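Local coordinates for protein 4-hydroxybenzoyl-CoA Thioesterase (Pseudomonas sp. CBS3, PDB 1LO7) that hydrolyses 4-hydroxybenzoyl-CoA to 4-hydroxybenzoate and coenzyme A, the last step in converting 4-chlorobenzoate to 4-hydroxybenzoate, working as a homotetramer of hot-dog-fold subunits, at residues G58-S63 with V118-D123; F68-S73 with D106-M111; R3-Q8 with I40-P45. All coordinates share one frame; numbering follows the deposited sequence.

Contact 1. Residues G58-S63 with V118-D123. With 4CO (4-hydroxyphenacyl coenzyme A), chain B.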
# COMPACT_ATOMS: atom_id res chain seq x y z
N GLY A 58 -1.42 1.36 21.01
CA GLY A 58 -2.50 1.31 20.06
C GLY A 58 -3.33 0.06 20.34
O GLY A 58 -3.29 -0.49 21.46
N THR A 59 -4.10 -0.38 19.31
CA THR A 59 -4.98 -1.55 19.43
C THR A 59 -4.74 -2.57 18.31
O THR A 59 -5.48 -2.66 17.34
CB THR A 59 -6.47 -1.12 19.42
OG1 THR A 59 -6.72 -0.45 18.19
CG2 THR A 59 -6.73 -0.18 20.58
N PRO A 60 -3.66 -3.32 18.43
CA PRO A 60 -3.34 -4.32 17.42
C PRO A 60 -4.47 -5.35 17.32
O PRO A 60 -5.20 -5.64 18.28
CB PRO A 60 -2.07 -5.04 17.87
CG PRO A 60 -1.78 -4.55 19.28
CD PRO A 60 -2.72 -3.38 19.57
N ILE A 61 -4.59 -5.92 16.10
CA ILE A 61 -5.61 -6.93 15.79
C ILE A 61 -5.13 -8.32 16.06
O ILE A 61 -3.97 -8.61 15.78
CB ILE A 61 -6.03 -6.75 14.32
CG1 ILE A 61 -7.27 -7.58 13.93
CG2 ILE A 61 -4.84 -6.98 13.38
CD1 ILE A 61 -8.02 -7.02 12.71
N VAL A 62 -6.02 -9.14 16.64
CA VAL A 62 -5.73 -10.54 16.96
C VAL A 62 -6.57 -11.50 16.11
O VAL A 62 -6.20 -12.66 15.89
CB VAL A 62 -5.81 -10.92 18.43
CG1 VAL A 62 -4.78 -10.07 19.19
CG2 VAL A 62 -7.17 -10.61 19.05
N SER A 63 -7.69 -11.02 15.61
CA SER A 63 -8.51 -11.90 14.80
C SER A 63 -9.45 -11.12 13.91
O SER A 63 -9.82 -10.00 14.21
CB SER A 63 -9.31 -12.80 15.73
OG SER A 63 -10.09 -13.68 14.95
N VAL A 118 -7.01 -5.61 20.80
CA VAL A 118 -6.68 -5.44 22.21
C VAL A 118 -5.88 -4.20 22.35
O VAL A 118 -5.22 -3.79 21.39
CB VAL A 118 -5.79 -6.54 22.72
CG1 VAL A 118 -6.49 -7.89 22.62
CG2 VAL A 118 -4.43 -6.54 22.00
N PHE A 119 -5.95 -3.59 23.54
CA PHE A 119 -5.13 -2.42 23.86
C PHE A 119 -3.80 -3.04 24.23
O PHE A 119 -3.78 -4.05 24.88
CB PHE A 119 -5.65 -1.57 25.01
CG PHE A 119 -6.76 -0.67 24.51
CD1 PHE A 119 -6.48 0.59 23.98
CD2 PHE A 119 -8.08 -1.11 24.54
CE1 PHE A 119 -7.51 1.42 23.55
CE2 PHE A 119 -9.12 -0.28 24.10
CZ PHE A 119 -8.82 0.98 23.59
N ALA A 120 -2.69 -2.48 23.76
CA ALA A 120 -1.46 -3.14 24.10
C ALA A 120 -0.35 -2.17 24.39
O ALA A 120 -0.43 -0.98 24.12
CB ALA A 120 -1.01 -4.02 22.93
N MET A 121 0.73 -2.77 24.91
CA MET A 121 1.93 -2.05 25.23
C MET A 121 3.06 -2.78 24.62
O MET A 121 2.94 -3.96 24.33
CB MET A 121 2.03 -1.85 26.73
CG MET A 121 0.93 -0.85 27.02
SD MET A 121 1.03 -0.32 28.69
CE MET A 121 1.79 -1.85 29.29
N ASN A 122 4.16 -2.08 24.39
CA ASN A 122 5.38 -2.69 23.86
C ASN A 122 6.36 -2.75 25.03
O ASN A 122 6.81 -1.71 25.48
CB ASN A 122 6.05 -1.95 22.68
CG ASN A 122 5.48 -2.46 21.37
OD1 ASN A 122 5.13 -3.65 21.24
ND2 ASN A 122 5.38 -1.56 20.41
N ASP A 123 6.62 -3.95 25.55
CA ASP A 123 7.57 -4.13 26.67
C ASP A 123 8.87 -4.44 25.98
O ASP A 123 9.19 -5.61 25.72
CB ASP A 123 7.14 -5.31 27.55
CG ASP A 123 5.81 -5.07 28.20
OD1 ASP A 123 5.34 -3.95 28.36
OD2 ASP A 123 5.23 -6.15 28.66
N1A 4CO B . -9.44 -14.94 18.61
C2A 4CO B . -10.12 -14.31 19.61
N3A 4CO B . -9.61 -13.68 20.64
C4A 4CO B . -8.26 -13.69 20.62
C5A 4CO B . -7.45 -14.30 19.68
C6A 4CO B . -8.09 -14.95 18.61
N6A 4CO B . -7.43 -15.55 17.65
N7A 4CO B . -6.10 -14.12 19.99
C8A 4CO B . -6.11 -13.42 21.13
N9A 4CO B . -7.38 -13.15 21.56
C1D 4CO B . -7.79 -12.49 22.80
C2D 4CO B . -7.53 -13.37 24.02
O2D 4CO B . -8.54 -14.37 24.18
C3D 4CO B . -7.64 -12.32 25.11
O3D 4CO B . -8.96 -11.85 25.21
P3D 4CO B . -9.72 -11.74 26.59
O7A 4CO B . -10.24 -13.06 26.88
O8A 4CO B . -8.79 -11.28 27.63
O9A 4CO B . -10.86 -10.71 26.40
C4D 4CO B . -6.85 -11.20 24.45
O4D 4CO B . -6.92 -11.45 23.01
C5D 4CO B . -5.44 -10.99 24.91
O5D 4CO B . -4.67 -12.12 24.47
P1A 4CO B . -3.71 -12.83 25.52
O1A 4CO B . -3.28 -14.04 24.80
O2A 4CO B . -4.38 -13.13 26.76
O3A 4CO B . -2.56 -11.90 25.86
P2A 4CO B . -1.10 -11.74 25.21
O4A 4CO B . -0.51 -10.54 25.84
O5A 4CO B . -0.31 -12.91 25.54
O6A 4CO B . -1.13 -11.77 23.56
CBP 4CO B . -0.85 -10.36 21.71
CCP 4CO B . -1.75 -10.70 22.91
CDP 4CO B . 0.58 -10.02 22.17
CEP 4CO B . -1.47 -9.25 20.89
CAP 4CO B . -0.58 -11.62 20.86
OAP 4CO B . -1.81 -12.19 20.42
C9P 4CO B . 0.06 -11.24 19.52
O9P 4CO B . 1.17 -10.75 19.49
N8P 4CO B . -0.76 -11.39 18.33
C7P 4CO B . -0.14 -10.77 17.15
C6P 4CO B . -0.58 -9.31 16.96
C5P 4CO B . -0.21 -8.87 15.55
O5P 4CO B . 0.94 -8.92 15.12
N4P 4CO B . -1.33 -8.36 14.80
C3P 4CO B . -1.07 -8.03 13.41
C2P 4CO B . -0.30 -6.74 13.28
S1P 4CO B . -0.73 -5.50 14.49
O1B 4CO B . -1.66 -3.33 12.23
C1B 4CO B . -1.20 -3.15 13.35
C2B 4CO B . -1.85 -2.18 14.24
C3B 4CO B . -1.30 -1.97 15.53
C4B 4CO B . -1.88 -1.03 16.38
C5B 4CO B . -3.00 -0.29 15.94
O2B 4CO B . -3.56 0.71 16.77
C6B 4CO B . -3.55 -0.53 14.66
C7B 4CO B . -2.97 -1.48 13.80
CB 4CO B . -0.04 -3.92 13.84

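Contact 2. Residues F68-S73 with D106-M111. With 4CO (4-hydroxyphenacyl coenzyme A), chain C; EDO (1,2-ethanediol), chain D.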
# COMPACT_ATOMS: atom_id res chain seq x y z
N PHE A 68 -17.22 -10.11 1.91
CA PHE A 68 -17.26 -9.16 0.79
C PHE A 68 -18.50 -9.46 -0.00
O PHE A 68 -18.61 -10.49 -0.68
CB PHE A 68 -15.98 -9.28 -0.05
CG PHE A 68 -14.75 -9.14 0.81
CD1 PHE A 68 -14.17 -10.25 1.43
CD2 PHE A 68 -14.17 -7.88 1.02
CE1 PHE A 68 -13.02 -10.13 2.21
CE2 PHE A 68 -13.03 -7.75 1.82
CZ PHE A 68 -12.44 -8.87 2.41
N VAL A 69 -19.46 -8.55 0.11
CA VAL A 69 -20.77 -8.71 -0.48
C VAL A 69 -20.98 -8.32 -1.93
O VAL A 69 -21.64 -9.01 -2.71
CB VAL A 69 -21.77 -8.09 0.49
CG1 VAL A 69 -23.14 -8.39 -0.04
CG2 VAL A 69 -21.59 -8.71 1.88
N CYS A 70 -20.41 -7.17 -2.29
CA CYS A 70 -20.48 -6.68 -3.65
C CYS A 70 -19.22 -5.87 -3.93
O CYS A 70 -18.47 -5.53 -3.03
CB CYS A 70 -21.76 -5.94 -4.04
SG CYS A 70 -21.79 -4.33 -3.26
N THR A 71 -18.96 -5.61 -5.19
CA THR A 71 -17.76 -4.89 -5.55
C THR A 71 -17.91 -3.41 -5.44
O THR A 71 -18.98 -2.88 -5.35
CB THR A 71 -17.41 -5.20 -7.02
OG1 THR A 71 -18.40 -4.64 -7.87
CG2 THR A 71 -17.30 -6.70 -7.27
N ALA A 72 -16.75 -2.75 -5.47
CA ALA A 72 -16.75 -1.31 -5.46
C ALA A 72 -15.60 -0.88 -6.38
O ALA A 72 -14.69 -1.70 -6.64
CB ALA A 72 -16.69 -0.69 -4.09
N SER A 73 -15.62 0.36 -6.86
CA SER A 73 -14.53 0.82 -7.75
C SER A 73 -14.22 2.28 -7.52
O SER A 73 -14.90 2.97 -6.77
CB SER A 73 -14.94 0.57 -9.20
OG SER A 73 -13.81 0.69 -10.06
N ASP A 106 -30.40 4.19 -2.91
CA ASP A 106 -30.41 2.89 -2.27
C ASP A 106 -29.04 2.58 -1.71
O ASP A 106 -28.01 2.71 -2.36
CB ASP A 106 -30.96 1.74 -3.12
CG ASP A 106 -32.46 1.75 -3.17
OD1 ASP A 106 -33.17 1.78 -2.18
OD2 ASP A 106 -32.91 1.71 -4.40
N VAL A 107 -29.07 2.16 -0.49
CA VAL A 107 -27.84 1.85 0.16
C VAL A 107 -27.47 0.40 0.04
O VAL A 107 -28.16 -0.44 0.58
CB VAL A 107 -28.01 2.15 1.64
CG1 VAL A 107 -26.70 1.86 2.34
CG2 VAL A 107 -28.41 3.61 1.85
N GLN A 108 -26.37 0.10 -0.65
CA GLN A 108 -25.92 -1.27 -0.81
C GLN A 108 -24.80 -1.69 0.16
O GLN A 108 -23.81 -0.98 0.31
CB GLN A 108 -25.43 -1.51 -2.24
CG GLN A 108 -26.40 -0.95 -3.28
CD GLN A 108 -25.88 -1.15 -4.69
OE1 GLN A 108 -24.83 -1.78 -4.88
NE2 GLN A 108 -26.59 -0.58 -5.66
N LEU A 109 -24.92 -2.85 0.81
CA LEU A 109 -23.85 -3.29 1.69
C LEU A 109 -22.74 -3.78 0.79
O LEU A 109 -22.99 -4.53 -0.15
CB LEU A 109 -24.40 -4.42 2.60
CG LEU A 109 -23.34 -5.16 3.39
CD1 LEU A 109 -22.82 -4.27 4.51
CD2 LEU A 109 -23.95 -6.43 4.01
N VAL A 110 -21.51 -3.33 1.03
CA VAL A 110 -20.34 -3.70 0.23
C VAL A 110 -19.51 -4.78 0.92
O VAL A 110 -19.17 -5.83 0.34
CB VAL A 110 -19.45 -2.48 -0.15
CG1 VAL A 110 -18.16 -2.94 -0.79
CG2 VAL A 110 -20.18 -1.59 -1.14
N MET A 111 -19.18 -4.51 2.18
CA MET A 111 -18.42 -5.49 2.94
C MET A 111 -18.62 -5.27 4.43
O MET A 111 -19.12 -4.23 4.87
CB MET A 111 -16.93 -5.60 2.52
CG MET A 111 -16.07 -4.42 2.91
SD MET A 111 -15.31 -4.55 4.55
CE MET A 111 -14.17 -5.96 4.54
N1A 4CO C . -19.12 -16.87 2.94
C2A 4CO C . -18.96 -18.08 2.33
N3A 4CO C . -19.16 -18.36 1.07
C4A 4CO C . -19.55 -17.28 0.36
C5A 4CO C . -19.76 -16.00 0.85
C6A 4CO C . -19.51 -15.80 2.22
N6A 4CO C . -19.67 -14.63 2.80
N7A 4CO C . -20.17 -15.14 -0.16
C8A 4CO C . -20.22 -15.91 -1.26
N9A 4CO C . -19.88 -17.21 -0.99
C1D 4CO C . -19.91 -18.36 -1.90
C2D 4CO C . -21.33 -18.78 -2.24
O2D 4CO C . -21.92 -19.56 -1.20
C3D 4CO C . -21.05 -19.64 -3.46
O3D 4CO C . -20.35 -20.80 -3.09
P3D 4CO C . -20.79 -22.24 -3.58
O7A 4CO C . -21.84 -22.68 -2.68
O8A 4CO C . -21.25 -22.18 -4.97
O9A 4CO C . -19.54 -23.15 -3.47
C4D 4CO C . -20.04 -18.74 -4.16
O4D 4CO C . -19.44 -17.91 -3.11
C5D 4CO C . -20.52 -17.92 -5.32
O5D 4CO C . -21.40 -16.92 -4.80
P1A 4CO C . -22.80 -16.71 -5.51
O1A 4CO C . -23.50 -15.79 -4.59
O2A 4CO C . -23.51 -17.95 -5.71
O3A 4CO C . -22.59 -16.11 -6.89
P2A 4CO C . -22.52 -14.58 -7.38
O4A 4CO C . -22.08 -14.63 -8.79
O5A 4CO C . -23.87 -14.01 -7.30
O6A 4CO C . -21.66 -13.61 -6.37
CBP 4CO C . -19.63 -12.45 -6.26
CCP 4CO C . -20.28 -13.84 -6.29
CDP 4CO C . -20.02 -11.63 -7.50
CEP 4CO C . -18.12 -12.58 -6.10
CAP 4CO C . -20.25 -11.58 -5.15
OAP 4CO C . -20.10 -12.22 -3.88
C9P 4CO C . -19.41 -10.32 -4.92
O9P 4CO C . -19.33 -9.47 -5.78
N8P 4CO C . -18.65 -10.24 -3.68
C7P 4CO C . -17.71 -9.11 -3.68
C6P 4CO C . -16.32 -9.52 -4.20
C5P 4CO C . -15.32 -8.43 -3.83
O5P 4CO C . -15.46 -7.26 -4.16
N4P 4CO C . -14.19 -8.93 -3.08
C3P 4CO C . -13.26 -7.92 -2.60
C2P 4CO C . -12.39 -7.39 -3.70
S1P 4CO C . -11.93 -8.60 -4.94
O1B 4CO C . -8.73 -8.24 -4.39
C1B 4CO C . -9.32 -8.57 -5.41
C2B 4CO C . -8.84 -9.73 -6.18
C3B 4CO C . -9.53 -10.09 -7.36
C4B 4CO C . -9.08 -11.17 -8.11
C5B 4CO C . -7.93 -11.88 -7.70
O2B 4CO C . -7.42 -12.94 -8.48
C6B 4CO C . -7.26 -11.52 -6.49
C7B 4CO C . -7.73 -10.43 -5.73
CB 4CO C . -10.53 -7.85 -5.86
C1 EDO D . -22.86 -11.83 -1.63
O1 EDO D . -23.17 -11.26 -2.88
C2 EDO D . -22.56 -13.31 -1.74
O2 EDO D . -22.33 -13.74 -3.08

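Contact 3. Residues R3-Q8 with I40-P45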
# COMPACT_ATOMS: atom_id res chain seq x y z
N ARG A 3 -22.71 2.64 20.50
CA ARG A 3 -22.21 3.91 19.94
C ARG A 3 -21.49 3.63 18.65
O ARG A 3 -20.51 2.88 18.62
CB ARG A 3 -21.27 4.61 20.90
CG ARG A 3 -20.74 5.90 20.31
CD ARG A 3 -20.20 6.81 21.40
NE ARG A 3 -19.92 8.14 20.89
CZ ARG A 3 -19.12 8.99 21.49
NH1 ARG A 3 -18.49 8.66 22.63
NH2 ARG A 3 -18.96 10.18 20.92
N SER A 4 -22.03 4.21 17.63
CA SER A 4 -21.53 4.04 16.29
C SER A 4 -20.91 5.32 15.71
O SER A 4 -21.41 6.42 15.85
CB SER A 4 -22.75 3.56 15.50
OG SER A 4 -22.49 3.50 14.13
N ILE A 5 -19.78 5.17 15.06
CA ILE A 5 -19.13 6.31 14.45
C ILE A 5 -19.09 6.04 12.95
O ILE A 5 -18.79 4.93 12.49
CB ILE A 5 -17.69 6.50 14.99
CG1 ILE A 5 -17.73 6.75 16.51
CG2 ILE A 5 -16.91 7.61 14.27
CD1 ILE A 5 -18.29 8.13 16.88
N THR A 6 -19.37 7.06 12.16
CA THR A 6 -19.34 6.84 10.74
C THR A 6 -18.31 7.71 10.09
O THR A 6 -18.03 8.83 10.53
CB THR A 6 -20.70 7.26 10.15
OG1 THR A 6 -21.69 6.33 10.52
CG2 THR A 6 -20.57 7.28 8.64
N MET A 7 -17.73 7.17 9.03
CA MET A 7 -16.75 7.90 8.24
C MET A 7 -16.86 7.51 6.80
O MET A 7 -17.32 6.42 6.47
CB MET A 7 -15.29 7.90 8.72
CG MET A 7 -14.65 6.55 8.58
SD MET A 7 -12.86 6.63 8.88
CE MET A 7 -12.29 7.52 7.43
N GLN A 8 -16.43 8.42 5.96
CA GLN A 8 -16.46 8.21 4.53
C GLN A 8 -15.08 7.97 3.97
O GLN A 8 -14.06 8.43 4.53
CB GLN A 8 -17.14 9.36 3.81
CG GLN A 8 -18.63 9.44 4.24
CD GLN A 8 -19.53 10.11 3.23
OE1 GLN A 8 -20.50 9.50 2.77
NE2 GLN A 8 -19.22 11.37 2.89
N ILE A 40 -10.68 8.00 18.32
CA ILE A 40 -10.40 9.44 18.35
C ILE A 40 -11.69 10.23 18.54
O ILE A 40 -11.76 11.19 19.34
CB ILE A 40 -9.64 9.91 17.11
CG1 ILE A 40 -8.21 9.37 17.07
CG2 ILE A 40 -9.66 11.44 16.96
CD1 ILE A 40 -7.28 9.97 18.13
N LYS A 41 -12.72 9.81 17.81
CA LYS A 41 -13.98 10.50 17.91
C LYS A 41 -14.60 10.29 19.26
O LYS A 41 -15.35 11.13 19.73
CB LYS A 41 -14.92 10.13 16.77
CG LYS A 41 -14.39 10.65 15.42
CD LYS A 41 -14.44 12.19 15.32
CE LYS A 41 -14.17 12.74 13.93
NZ LYS A 41 -12.93 12.18 13.40
N CYS A 42 -14.30 9.15 19.87
CA CYS A 42 -14.84 8.87 21.19
C CYS A 42 -14.11 9.66 22.29
O CYS A 42 -14.52 9.66 23.45
CB CYS A 42 -14.90 7.38 21.53
SG CYS A 42 -16.28 6.59 20.65
N GLY A 43 -13.01 10.32 21.93
CA GLY A 43 -12.28 11.12 22.93
C GLY A 43 -10.96 10.56 23.44
O GLY A 43 -10.34 11.18 24.30
N LEU A 44 -10.49 9.43 22.93
CA LEU A 44 -9.21 8.97 23.43
C LEU A 44 -8.14 9.82 22.77
O LEU A 44 -8.29 10.35 21.65
CB LEU A 44 -8.95 7.51 23.00
CG LEU A 44 -9.69 6.43 23.80
CD1 LEU A 44 -11.18 6.36 23.48
CD2 LEU A 44 -9.05 5.07 23.54
N PRO A 45 -7.02 9.92 23.43
CA PRO A 45 -5.95 10.69 22.84
C PRO A 45 -5.27 9.85 21.74
O PRO A 45 -5.44 8.65 21.68
CB PRO A 45 -4.95 10.88 24.01
CG PRO A 45 -5.62 10.40 25.29
CD PRO A 45 -6.71 9.46 24.80
O HOH W 1 -16.74 10.40 24.66
O HOH W 2 -16.59 12.17 22.06

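Contact 1. Residues G58-S63 with V118-D123
Thr59 lays its methyl group over one face of the Phe119 ring, with CG2 3.6 Å from the ring centroid and shifted toward the CD1-CE1 side of the rim, a CH-pi contact. The two side chains run side by side in the same direction. Thr59 CG2 sits anti to its own carbonyl carbon, while OG1 takes the place between N and C (chi1 60°); the beta branch lets one residue offer a methyl to the ring while its hydroxyl points elsewhere. The backbones are tied by Ala120 N to Gly58 O and by Val118 N to Pro60 O, each 3.1 Å. Pro60 has no N-H to offer Val118 O, and its puckered ring packs by CG and CD against the small Ala120 CB, both at 3.8 Å.

The same residues line the pocket of the inhibitor 4-hydroxyphenacyl coenzyme A, and Thr59, Pro60 and Ile61 are substrate-binding residues. Thr59 N gives a nearly straight bond to the phenol oxygen O2B (2.8 Å, 163° at the hydrogen), and Ile61 O takes one from the pantetheine N4P at the same length. A CB on Gly58 would collide with O2B, and its backbone angles also call for glycine. Val62 sets CG1 anti to its carbonyl carbon (chi1 -60°), which leaves CG2 between N and C, 3.6 Å from the adenine atoms N9A and C4A, while Val118 CG1 meets the ribose oxygen O4D at 3.6 Å.

Val62 and Ser63 both face Ile116, a classic beta bulge in this antiparallel pairing of strands 56-68 and 107-123. Strand 126-130 flanks the latter, with Leu127 touching Pro60 and Ala120. Beyond Thr59, the Phe119 ring meets Phe39 of helix 25-41 edge-to-face and also Tyr136 of helix 134-140, and Ser63 carries the sheet on into a strand of the second subunit.

Contact 2. Residues F68-S73 with D106-M111
Phe68 and Met111 lie side by side as an antiparallel non-hydrogen-bonded pair, their side chains on the same face of the sheet. Met111 is bent at chi2 and chi3 (89° and 64°), and its terminal methyl CE comes to 3.4 Å from Phe68 CE2; a flexible, unbranched chain can fold in this way beside a rigid ring. Val69 sets its CB against the carbonyl oxygens of Val110 and Leu109, and its CG2 meets Leu109 CD2 at 3.9 Å where the two side chains cross at about a right angle.

Val110 O accepts both Val69 N at 2.7 Å and Cys70 N at 3.2 Å, the second bond lying in the carbonyl plane on a lone pair. This double grip comes where strand 56-68 of the hot-dog sheet gives way to loop, while Val110 and Met111 both face Val98 of strand 91-101 in a classic beta bulge. The branches of Val110 then serve two neighbours: CG2 reaches Cys70 SG at 3.8 Å, and CG1 packs against the carbonyl oxygen of Cys70 at 3.4 Å and, more loosely, against Ala72 CB. A compact thiol and a bare methyl can both lie against this forked side chain, which Tyr27 of helix 25-41 also touches.

The inhibitor 4-hydroxyphenacyl coenzyme A lies against the loop, its N8P giving a weak bond to Phe68 O at 3.0 Å and its C3P approaching Phe68 CD2. Its Thr59 and Ile61 partners belong to the second subunit, whose Ile61 also packs on the Phe68 side chain.

Contact 3. Residues R3-Q8 with I40-P45
Arg3 starts with CG anti to the backbone N (chi1 179°) and runs on extended as far as NE, a reach that carries its guanidinium to the turn after helix 25-41. Cys42 SG, anti to its own carbonyl carbon (chi1 -76°), comes over one face of that flat group, 3.5 Å above the plane and offset toward the rim; its closest atom there is Arg3 NH1, at 3.6 Å. Sulfur is soft and polarisable, a suitable neighbour for the face of a delocalised cation.

The in-plane N-H groups turn to water instead. One water bridges Arg3 NH1 and Cys42 O, 2.6 Å from the latter; another accepts from Arg3 NH2, at 3.3 Å, and donates to Lys41 O at 2.8 Å. The positive group thus lies near carbonyls of the helix's C-terminal end, where it would probably be favoured by the helix dipole. An alanine in place of Arg3 would probably leave the sulfur of Cys42 without its flat cover and the two waters without their links to the N-terminal segment.

Ile5 supplies the apolar part. Its CD1 approaches Lys41 CB at 3.9 Å, Ile5 CG2 lies beside CB and CG of Lys41, and the two chains cross obliquely. Of the Lys41 side chain, CB and CG do the touching, while the bent chain leads NZ away to its hydrogen bond with Asn37. Gly43, with phi 106°, closes the helix in a Schellman motif; a CB there would be jammed against the preceding carbonyl oxygen.

This is helix 25-41 packed against the antiparallel sheet, the helix-on-sheet layout of the hot-dog fold. Strand 4-10 pairs with strand 77-87 through Ile5 and Thr82, Ile5 also touches Asn37 and Tyr38 of helix 25-41, and Cys42 packs on Cys140 of helix 134-140.

Contacts 1 and 2 both use strand 107-123: contact 1 pairs it with strand 56-68, contact 2 with the end of that strand and the loop after it. Their centres are 29 Å apart, on opposite sides of the chain's centre. Each meets a different inhibitor molecule: contact 1 meets one ligand from phenol to adenine, whereas contact 2 touches the pantetheine of a ligand whose phenol is bound by the second subunit. In contact 2 the side chain of Ala72 is about 11 Å from that of the catalytic Asp17. Contact 3 stands farther back, with the Cys42 side chain about 14 Å from a bound ligand, yet it meets contact 1 directly where Leu44 CD2 packs 4.0 Å from Phe119 CE1.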